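Local coordinates for protein MmcR (Streptomyces lavendulae, PDB 3GWZ) that transfers a methyl group from S-adenosyl-L-methionine to 6-demethylmitomycins A and B, building the quinone methoxy group of mitomycins A and B, at residues Asp260-Ile265 against His279-Asp284; Gly214-Ala219 against Leu273-Leu278; Leu323-Leu326 against Ala332-Ser335. All coordinates share one frame; numbering follows the deposited sequence.

Interaction 1 of 3, residues Asp260-Ile265 against His279-Asp284; sequences DFFETI and HDWDDD. With SAH (S-adenosyl-L-homocysteine), chain G.
Trp281 meets Phe261 and Phe262 in an aromatic cluster that walls the adenine end of the cofactor pocket, occupied here by S-adenosylhomocysteine. The indole starts from a CB that points toward 260-265, and CG lies beside the backbone N (chi1 -57°), which brings the indole up to both phenylalanines, with its benzo edge at the adenine. Beyond CG, on the pyrrole side, NE1 lies 3.7 Å from Phe261 CZ; these two rings meet obliquely. CD2 and CE3 pass on the other side under Phe262 CZ, which sits over the six-membered ring, toward the rim of the indole as a whole. At the far end CZ2 brings its edge to the adenine, 3.8 Å from SAH N7, and CH2 is 3.7 Å from Phe262 CE2. The Phe262–Trp281 pair is T-shaped, the phenylalanine edge facing the indole six-membered ring with planes at 88°. The opposite indole face carries CB of Asp280.

Phe261 lies against a face of the adenine, with SAH C6 over the centre of its ring. Its backbone N donates to SAH N1 (3.0 Å), while SAH N6 donates to Asp260 OD1 (2.9 Å), so the Watson–Crick edge of the base is read by two adjacent residues. Asp260 OD1 also accepts from Phe262 N, from above the carboxylate plane, closing an Asx turn that fixes the carboxylate relative to Phe262. Contact with the cofactor is continued by Asp280 OD2, 3.4 Å from SAH C5'.

The 260-265 loop follows strand 254-258. Phe261 reaches back over Ile209 of strand 205-209 and Leu232 of strand 228-233, Phe261 and Phe262 both rest on Ile289 of helix 283-296, and the indole of Trp281 meets that of Trp166.

Interaction 2 of 3, residues Gly214-Ala219 against Leu273-Leu278; sequences GSLMAA and LIKHVL. With SAH (S-adenosyl-L-homocysteine), chain G.
In the Rossmann-like fold of class I methyltransferases, the helix after the glycine-rich cofactor loop packs against the central parallel sheet; here Leu216 of helix 215-223 meets Leu273 and Lys275 of strand 271-275. Gly214 is the N-cap residue, and the first turn of the helix directs Leu216 at the strand. With its CG anti to the backbone N (chi1 177°), Leu216 extends away from the helix, and one methyl, CD2, does most of the touching. It lies 3.8 Å from Leu273 CD2 and equally 3.8 Å from Lys275 CE, so this branch bridges two strand residues on the same side of the sheet, with Ile274 between them pointing away. Leu216 crosses both obliquely, and its CB also touches Lys275 CE. On the helix side, Val194 of helix 173-197 also touches Leu216.

The lysine runs out straight to CD, then bends twice at its end (chi3 80°, chi4 70°), curling its ammonium back to the amino-acid end of the cofactor. Ser187 OG and Glu190 OE1, the latter in a salt bridge, hold the same nitrogen from helix 173-197, so a buried charge has several partners. Lys275 thereby holds both polar groups at the amino-acid end: its backbone O accepts from SAH N at 2.8 Å, while NZ donates to SAH OXT at 2.7 Å.

Interaction 3 of 3, residues Leu323-Leu326 against Ala332-Ser335; sequences LLLL and AERS
Leu325 of helix 316-329 reaches across to Ala332 and Glu333, where the chain has just left that helix. Two residues before it, Leu323 points away from 332-335, packing on Trp143 of the same chain and Leu94 of the second subunit. Leu324 likewise faces the dimer partner, touching Trp50 of the second subunit. Leu325 turns inward and carries the contact. Its CB sits 3.9 Å from Ala332 N, while CG, placed beside the backbone N (chi1 -69°), leads CD1 onto the face of the Glu333 carboxylate. That methyl lies 3.5 Å from Glu333 CD and 3.6 Å from Glu333 OE2, directly above the plane, and the two side chains cross at about a right angle. Leu326 packs on Thr87 of the second subunit.

The glutamate chain folds at chi2 (-73°), turning a face of the carboxylate to the leucine methyl. Both oxygens bond beyond the two segments: Glu333 OE1 is hydrogen-bonded to His279 ND1, and Glu333 OE2 pairs with Asn308 ND2. Thus the methyl shields a buried carboxylate that probably positions His279, the likely proton acceptor; the same carboxylate bonds Asn308, which binds substrate. The Leu325 side chain also touches His279 itself and a bound methylpentanediol.

The contact is a return of the chain on its own helix: the chain comes back past helix 316-329 at Ala332 and Glu333, then runs away from it toward helix 336-344. Ala332 bonds through its backbone to His279, just ahead of helix 283-296, and Asn308 stands at the end of strand 302-308.

All three contacts lie in the O-methyltransferase domain. Interactions 1 and 2 alternate along the chain, in the order 214-219, 260-265, 273-278, 279-284, whereas interaction 3 follows both. Centres of 1 and 2 are 15 Å apart, as are those of 1 and 3; 2 and 3 lie 18 Å apart. The first two hold opposite ends of one cofactor, adenine and amino acid, and touch where Phe261 CE2 meets Val277 CG1 at 3.7 Å. Arg334 ties interaction 3 to the rest, its NH2 2.7 Å from Trp281 O and its NH1 3.1 Å from Leu278 O. With the His279 ND1–Glu333 OE1 hydrogen bond, loop 332-335 joins the probable base to helix 316-329, which faces the second subunit.

Interaction 1 of 3, residues Asp260-Ile265 against His279-Asp284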
loop_
_atom_site.group_PDB
_atom_site.type_symbol
_atom_site.label_atom_id
_atom_site.label_comp_id
_atom_site.label_asym_id
_atom_site.label_seq_id
_atom_site.Cartn_x
_atom_site.Cartn_y
_atom_site.Cartn_z
ATOM N N ASP A 260 11.874 32.118 12.021
ATOM C CA ASP A 260 13.284 31.771 12.097
ATOM C C ASP A 260 13.668 31.842 13.562
ATOM O O ASP A 260 13.624 32.925 14.166
ATOM C CB ASP A 260 14.092 32.788 11.273
ATOM C CG ASP A 260 15.593 32.579 11.371
ATOM O OD1 ASP A 260 16.048 31.762 12.203
ATOM O OD2 ASP A 260 16.324 33.251 10.612
ATOM N N PHE A 261 14.034 30.704 14.154
ATOM C CA PHE A 261 14.307 30.697 15.598
ATOM C C PHE A 261 15.570 31.470 16.010
ATOM O O PHE A 261 15.848 31.635 17.205
ATOM C CB PHE A 261 14.249 29.281 16.220
ATOM C CG PHE A 261 15.094 28.244 15.510
ATOM C CD1 PHE A 261 16.444 28.454 15.283
ATOM C CD2 PHE A 261 14.538 27.035 15.116
ATOM C CE1 PHE A 261 17.222 27.491 14.643
ATOM C CE2 PHE A 261 15.314 26.064 14.482
ATOM C CZ PHE A 261 16.656 26.297 14.242
ATOM N N PHE A 262 16.319 31.972 15.036
ATOM C CA PHE A 262 17.434 32.869 15.361
ATOM C C PHE A 262 16.940 34.300 15.555
ATOM O O PHE A 262 17.664 35.152 16.073
ATOM C CB PHE A 262 18.504 32.854 14.274
ATOM C CG PHE A 262 19.323 31.602 14.250
ATOM C CD1 PHE A 262 20.254 31.349 15.243
ATOM C CD2 PHE A 262 19.171 30.685 13.220
ATOM C CE1 PHE A 262 21.021 30.183 15.214
ATOM C CE2 PHE A 262 19.926 29.530 13.185
ATOM C CZ PHE A 262 20.849 29.277 14.180
ATOM N N GLU A 263 15.708 34.555 15.133
ATOM C CA GLU A 263 15.147 35.900 15.173
ATOM C C GLU A 263 13.934 35.973 16.084
ATOM O O GLU A 263 13.683 37.004 16.704
ATOM C CB GLU A 263 14.756 36.356 13.768
ATOM C CG GLU A 263 15.920 36.426 12.781
ATOM C CD GLU A 263 17.127 37.198 13.315
ATOM O OE1 GLU A 263 16.941 38.177 14.076
ATOM O OE2 GLU A 263 18.270 36.826 12.967
ATOM N N THR A 264 13.188 34.874 16.174
ATOM C CA THR A 264 11.893 34.887 16.845
ATOM C C THR A 264 11.637 33.670 17.725
ATOM O O THR A 264 11.816 32.530 17.291
ATOM C CB THR A 264 10.758 34.957 15.809
ATOM O OG1 THR A 264 10.968 36.082 14.947
ATOM C CG2 THR A 264 9.401 35.076 16.491
ATOM N N ILE A 265 11.214 33.923 18.961
ATOM C CA ILE A 265 10.637 32.892 19.818
ATOM C C ILE A 265 9.423 33.509 20.495
ATOM O O ILE A 265 9.559 34.516 21.180
ATOM C CB ILE A 265 11.610 32.443 20.927
ATOM C CG1 ILE A 265 12.894 31.859 20.331
ATOM C CG2 ILE A 265 10.941 31.421 21.832
ATOM C CD1 ILE A 265 12.710 30.501 19.687
ATOM N N HIS A 279 21.219 19.838 18.162
ATOM C CA HIS A 279 22.334 19.024 17.686
ATOM C C HIS A 279 22.713 19.298 16.221
ATOM O O HIS A 279 23.733 18.797 15.731
ATOM C CB HIS A 279 22.121 17.533 17.987
ATOM C CG HIS A 279 21.069 16.872 17.153
ATOM N ND1 HIS A 279 20.816 15.517 17.223
ATOM C CD2 HIS A 279 20.224 17.362 16.214
ATOM C CE1 HIS A 279 19.851 15.203 16.376
ATOM N NE2 HIS A 279 19.476 16.304 15.747
ATOM N N ASP A 280 21.916 20.116 15.538
ATOM C CA ASP A 280 22.262 20.573 14.192
ATOM C C ASP A 280 23.267 21.714 14.200
ATOM O O ASP A 280 23.829 22.034 13.154
ATOM C CB ASP A 280 21.029 21.073 13.444
ATOM C CG ASP A 280 20.000 19.991 13.229
ATOM O OD1 ASP A 280 20.364 18.799 13.263
ATOM O OD2 ASP A 280 18.826 20.341 13.024
ATOM N N TRP A 281 23.479 22.335 15.364
ATOM C CA TRP A 281 24.174 23.628 15.431
ATOM C C TRP A 281 25.453 23.621 16.270
ATOM O O TRP A 281 25.559 22.877 17.246
ATOM C CB TRP A 281 23.204 24.704 15.952
ATOM C CG TRP A 281 21.962 24.811 15.098
ATOM C CD1 TRP A 281 20.727 24.261 15.353
ATOM C CD2 TRP A 281 21.853 25.469 13.831
ATOM N NE1 TRP A 281 19.860 24.550 14.318
ATOM C CE2 TRP A 281 20.528 25.290 13.375
ATOM C CE3 TRP A 281 22.750 26.191 13.030
ATOM C CZ2 TRP A 281 20.084 25.810 12.162
ATOM C CZ3 TRP A 281 22.304 26.714 11.841
ATOM C CH2 TRP A 281 20.985 26.520 11.411
ATOM N N ASP A 282 26.422 24.459 15.898
ATOM C CA ASP A 282 27.640 24.587 16.708
ATOM C C ASP A 282 27.360 25.376 17.986
ATOM O O ASP A 282 26.251 25.882 18.182
ATOM C CB ASP A 282 28.823 25.178 15.912
ATOM C CG ASP A 282 28.601 26.629 15.488
ATOM O OD1 ASP A 282 27.777 27.338 16.098
ATOM O OD2 ASP A 282 29.265 27.060 14.525
ATOM N N ASP A 283 28.357 25.471 18.863
ATOM C CA ASP A 283 28.149 26.082 20.176
ATOM C C ASP A 283 27.624 27.509 20.082
ATOM O O ASP A 283 26.663 27.867 20.760
ATOM C CB ASP A 283 29.441 26.051 21.005
ATOM C CG ASP A 283 29.808 24.652 21.465
ATOM O OD1 ASP A 283 29.025 23.702 21.227
ATOM O OD2 ASP A 283 30.891 24.496 22.065
ATOM N N ASP A 284 28.258 28.324 19.244
ATOM C CA ASP A 284 27.831 29.711 19.071
ATOM C C ASP A 284 26.353 29.799 18.684
ATOM O O ASP A 284 25.586 30.576 19.264
ATOM C CB ASP A 284 28.697 30.414 18.019
ATOM C CG ASP A 284 30.110 30.708 18.519
ATOM O OD1 ASP A 284 30.348 30.610 19.747
ATOM O OD2 ASP A 284 30.983 31.041 17.685
HETATM N N SAH G . 11.673 18.993 15.863
HETATM C CA SAH G . 11.439 18.148 14.642
HETATM C CB SAH G . 12.416 18.439 13.485
HETATM C CG SAH G . 13.915 18.251 13.788
HETATM S SD SAH G . 14.918 18.495 12.327
HETATM C C SAH G . 11.527 16.696 15.019
HETATM O O SAH G . 11.069 15.838 14.258
HETATM O OXT SAH G . 12.044 16.345 16.088
HETATM C "C5'" SAH G . 15.426 20.183 12.587
HETATM C "C4'" SAH G . 14.392 21.225 12.113
HETATM O "O4'" SAH G . 14.856 22.587 12.269
HETATM C "C3'" SAH G . 13.942 21.122 10.652
HETATM O "O3'" SAH G . 12.550 20.771 10.617
HETATM C "C2'" SAH G . 14.137 22.516 10.051
HETATM O "O2'" SAH G . 13.041 22.955 9.237
HETATM C "C1'" SAH G . 14.186 23.395 11.279
HETATM N N9 SAH G . 14.968 24.642 11.123
HETATM C C8 SAH G . 16.227 24.746 10.641
HETATM N N7 SAH G . 16.644 26.037 10.676
HETATM C C5 SAH G . 15.634 26.768 11.206
HETATM C C6 SAH G . 15.413 28.188 11.539
HETATM N N6 SAH G . 16.402 29.080 11.290
HETATM N N1 SAH G . 14.214 28.546 12.075
HETATM C C2 SAH G . 13.251 27.643 12.311
HETATM N N3 SAH G . 13.385 26.329 12.036
HETATM C C4 SAH G . 14.533 25.847 11.497
#

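Interaction 2 of 3, residues Gly214-Ala219 against Leu273-Leu278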
loop_
_atom_site.group_PDB
_atom_site.type_symbol
_atom_site.label_atom_id
_atom_site.label_comp_id
_atom_site.label_asym_id
_atom_site.label_seq_id
_atom_site.Cartn_x
_atom_site.Cartn_y
_atom_site.Cartn_z
ATOM N N GLY A 214 5.268 18.568 12.989
ATOM C CA GLY A 214 4.341 18.802 14.081
ATOM C C GLY A 214 3.839 17.584 14.839
ATOM O O GLY A 214 2.931 17.710 15.650
ATOM N N SER A 215 4.409 16.406 14.591
ATOM C CA SER A 215 3.957 15.211 15.310
ATOM C C SER A 215 4.162 15.301 16.830
ATOM O O SER A 215 3.350 14.791 17.614
ATOM C CB SER A 215 4.577 13.925 14.729
ATOM O OG SER A 215 5.977 13.874 14.934
ATOM N N LEU A 216 5.237 15.945 17.262
ATOM C CA LEU A 216 5.447 16.110 18.694
ATOM C C LEU A 216 4.331 16.960 19.305
ATOM O O LEU A 216 3.726 16.577 20.309
ATOM C CB LEU A 216 6.813 16.727 19.006
ATOM C CG LEU A 216 7.051 16.990 20.501
ATOM C CD1 LEU A 216 6.948 15.693 21.291
ATOM C CD2 LEU A 216 8.405 17.667 20.746
HETATM N N MSE A 217 4.060 18.116 18.706
HETATM C CA MSE A 217 2.986 18.977 19.213
HETATM C C MSE A 217 1.638 18.243 19.172
HETATM O O MSE A 217 0.824 18.368 20.093
HETATM C CB MSE A 217 2.914 20.299 18.435
HETATM C CG MSE A 217 1.937 21.324 19.017
HETATM SE SE MSE A 217 2.596 22.059 20.692
HETATM C CE MSE A 217 1.982 20.681 21.915
ATOM N N ALA A 218 1.407 17.472 18.111
ATOM C CA ALA A 218 0.149 16.739 17.971
ATOM C C ALA A 218 -0.029 15.713 19.084
ATOM O O ALA A 218 -1.096 15.616 19.674
ATOM C CB ALA A 218 0.043 16.071 16.581
ATOM N N ALA A 219 1.025 14.961 19.382
ATOM C CA ALA A 219 0.970 13.941 20.426
ATOM C C ALA A 219 0.718 14.553 21.804
ATOM O O ALA A 219 -0.107 14.060 22.577
ATOM C CB ALA A 219 2.254 13.136 20.439
ATOM N N LEU A 273 9.487 23.570 23.782
ATOM C CA LEU A 273 10.050 22.278 23.418
ATOM C C LEU A 273 10.983 22.479 22.237
ATOM O O LEU A 273 10.694 23.270 21.344
ATOM C CB LEU A 273 8.950 21.281 23.056
ATOM C CG LEU A 273 7.980 20.861 24.169
ATOM C CD1 LEU A 273 6.932 21.929 24.375
ATOM C CD2 LEU A 273 7.314 19.547 23.815
ATOM N N ILE A 274 12.109 21.775 22.245
ATOM C CA ILE A 274 13.075 21.862 21.150
ATOM C C ILE A 274 13.734 20.489 20.980
ATOM O O ILE A 274 14.581 20.089 21.765
ATOM C CB ILE A 274 14.092 23.009 21.372
ATOM C CG1 ILE A 274 14.969 23.224 20.133
ATOM C CG2 ILE A 274 14.951 22.775 22.619
ATOM C CD1 ILE A 274 15.684 24.586 20.132
ATOM N N LYS A 275 13.297 19.756 19.965
ATOM C CA LYS A 275 13.665 18.350 19.817
ATOM C C LYS A 275 14.458 18.155 18.537
ATOM O O LYS A 275 13.984 18.524 17.463
ATOM C CB LYS A 275 12.395 17.480 19.773
ATOM C CG LYS A 275 12.652 16.004 19.505
ATOM C CD LYS A 275 11.437 15.129 19.840
ATOM C CE LYS A 275 10.367 15.154 18.744
ATOM N NZ LYS A 275 10.786 14.440 17.496
ATOM N N HIS A 276 15.657 17.584 18.669
ATOM C CA HIS A 276 16.539 17.296 17.545
ATOM C C HIS A 276 16.807 18.544 16.711
ATOM O O HIS A 276 16.884 18.490 15.477
ATOM C CB HIS A 276 15.971 16.165 16.676
ATOM C CG HIS A 276 15.905 14.846 17.381
ATOM N ND1 HIS A 276 16.919 14.389 18.198
ATOM C CD2 HIS A 276 14.951 13.885 17.391
ATOM C CE1 HIS A 276 16.591 13.205 18.682
ATOM N NE2 HIS A 276 15.401 12.875 18.205
ATOM N N VAL A 277 16.941 19.671 17.396
ATOM C CA VAL A 277 17.285 20.912 16.725
ATOM C C VAL A 277 18.691 21.332 17.121
ATOM O O VAL A 277 19.540 21.565 16.261
ATOM C CB VAL A 277 16.259 22.039 17.017
ATOM C CG1 VAL A 277 16.838 23.420 16.646
ATOM C CG2 VAL A 277 14.968 21.780 16.258
ATOM N N LEU A 278 18.954 21.402 18.424
ATOM C CA LEU A 278 20.227 21.951 18.878
ATOM C C LEU A 278 21.410 21.137 18.371
ATOM O O LEU A 278 22.484 21.681 18.158
ATOM C CB LEU A 278 20.270 22.076 20.401
ATOM C CG LEU A 278 19.221 23.040 20.952
ATOM C CD1 LEU A 278 19.336 23.138 22.465
ATOM C CD2 LEU A 278 19.366 24.421 20.297
HETATM N N SAH G . 11.673 18.993 15.863
HETATM C CA SAH G . 11.439 18.148 14.642
HETATM C CB SAH G . 12.416 18.439 13.485
HETATM C CG SAH G . 13.915 18.251 13.788
HETATM S SD SAH G . 14.918 18.495 12.327
HETATM C C SAH G . 11.527 16.696 15.019
HETATM O O SAH G . 11.069 15.838 14.258
HETATM O OXT SAH G . 12.044 16.345 16.088
HETATM C "C5'" SAH G . 15.426 20.183 12.587
HETATM C "C4'" SAH G . 14.392 21.225 12.113
HETATM O "O4'" SAH G . 14.856 22.587 12.269
HETATM C "C3'" SAH G . 13.942 21.122 10.652
HETATM O "O3'" SAH G . 12.550 20.771 10.617
HETATM C "C2'" SAH G . 14.137 22.516 10.051
HETATM O "O2'" SAH G . 13.041 22.955 9.237
HETATM C "C1'" SAH G . 14.186 23.395 11.279
HETATM N N9 SAH G . 14.968 24.642 11.123
HETATM C C8 SAH G . 16.227 24.746 10.641
HETATM N N7 SAH G . 16.644 26.037 10.676
HETATM C C5 SAH G . 15.634 26.768 11.206
HETATM C C6 SAH G . 15.413 28.188 11.539
HETATM N N6 SAH G . 16.402 29.080 11.290
HETATM N N1 SAH G . 14.214 28.546 12.075
HETATM C C2 SAH G . 13.251 27.643 12.311
HETATM N N3 SAH G . 13.385 26.329 12.036
HETATM C C4 SAH G . 14.533 25.847 11.497
#

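Interaction 3 of 3, residues Leu323-Leu326 against Ala332-Ser335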
loop_
_atom_site.group_PDB
_atom_site.type_symbol
_atom_site.label_atom_id
_atom_site.label_comp_id
_atom_site.label_asym_id
_atom_site.label_seq_id
_atom_site.Cartn_x
_atom_site.Cartn_y
_atom_site.Cartn_z
ATOM N N LEU A 323 28.042 11.373 13.302
ATOM C CA LEU A 323 28.840 11.597 12.096
ATOM C C LEU A 323 27.981 12.113 10.934
ATOM O O LEU A 323 28.426 12.947 10.165
ATOM C CB LEU A 323 29.591 10.317 11.686
ATOM C CG LEU A 323 30.806 10.548 10.778
ATOM C CD1 LEU A 323 31.858 11.406 11.491
ATOM C CD2 LEU A 323 31.401 9.220 10.323
ATOM N N LEU A 324 26.753 11.613 10.807
ATOM C CA LEU A 324 25.809 12.146 9.820
ATOM C C LEU A 324 25.528 13.650 10.064
ATOM O O LEU A 324 25.471 14.448 9.118
ATOM C CB LEU A 324 24.489 11.350 9.827
ATOM C CG LEU A 324 23.403 11.812 8.830
ATOM C CD1 LEU A 324 23.827 11.589 7.377
ATOM C CD2 LEU A 324 22.039 11.146 9.079
ATOM N N LEU A 325 25.354 14.038 11.327
ATOM C CA LEU A 325 25.127 15.448 11.636
ATOM C C LEU A 325 26.299 16.294 11.155
ATOM O O LEU A 325 26.119 17.390 10.603
ATOM C CB LEU A 325 24.944 15.647 13.144
ATOM C CG LEU A 325 23.664 15.080 13.759
ATOM C CD1 LEU A 325 23.759 15.113 15.286
ATOM C CD2 LEU A 325 22.461 15.866 13.279
ATOM N N LEU A 326 27.504 15.783 11.371
ATOM C CA LEU A 326 28.716 16.486 10.951
ATOM C C LEU A 326 28.679 16.735 9.450
ATOM O O LEU A 326 28.851 17.857 8.971
ATOM C CB LEU A 326 29.948 15.659 11.316
ATOM C CG LEU A 326 31.262 16.055 10.635
ATOM C CD1 LEU A 326 31.739 17.385 11.170
ATOM C CD2 LEU A 326 32.318 14.970 10.851
ATOM N N ALA A 332 26.582 18.023 15.825
ATOM C CA ALA A 332 27.254 17.094 16.723
ATOM C C ALA A 332 26.329 16.792 17.887
ATOM O O ALA A 332 25.587 17.664 18.335
ATOM C CB ALA A 332 28.553 17.700 17.252
ATOM N N GLU A 333 26.378 15.560 18.376
ATOM C CA GLU A 333 25.670 15.198 19.599
ATOM C C GLU A 333 26.498 15.681 20.769
ATOM O O GLU A 333 27.727 15.797 20.665
ATOM C CB GLU A 333 25.466 13.681 19.690
ATOM C CG GLU A 333 24.815 13.047 18.460
ATOM C CD GLU A 333 23.327 13.365 18.325
ATOM O OE1 GLU A 333 22.851 14.339 18.953
ATOM O OE2 GLU A 333 22.630 12.642 17.574
ATOM N N ARG A 334 25.826 15.957 21.882
ATOM C CA ARG A 334 26.482 16.479 23.069
ATOM C C ARG A 334 26.120 15.648 24.303
ATOM O O ARG A 334 25.090 14.967 24.322
ATOM C CB ARG A 334 26.064 17.936 23.298
ATOM C CG ARG A 334 26.726 18.951 22.357
ATOM C CD ARG A 334 26.058 20.318 22.519
ATOM N NE ARG A 334 26.618 21.321 21.624
ATOM C CZ ARG A 334 26.062 21.695 20.476
ATOM N NH1 ARG A 334 24.908 21.153 20.075
ATOM N NH2 ARG A 334 26.653 22.626 19.733
ATOM N N SER A 335 26.981 15.702 25.316
ATOM C CA SER A 335 26.679 15.137 26.630
ATOM C C SER A 335 25.835 16.140 27.409
ATOM O O SER A 335 25.735 17.302 27.021
ATOM C CB SER A 335 27.970 14.863 27.404
ATOM O OG SER A 335 28.547 16.077 27.853
#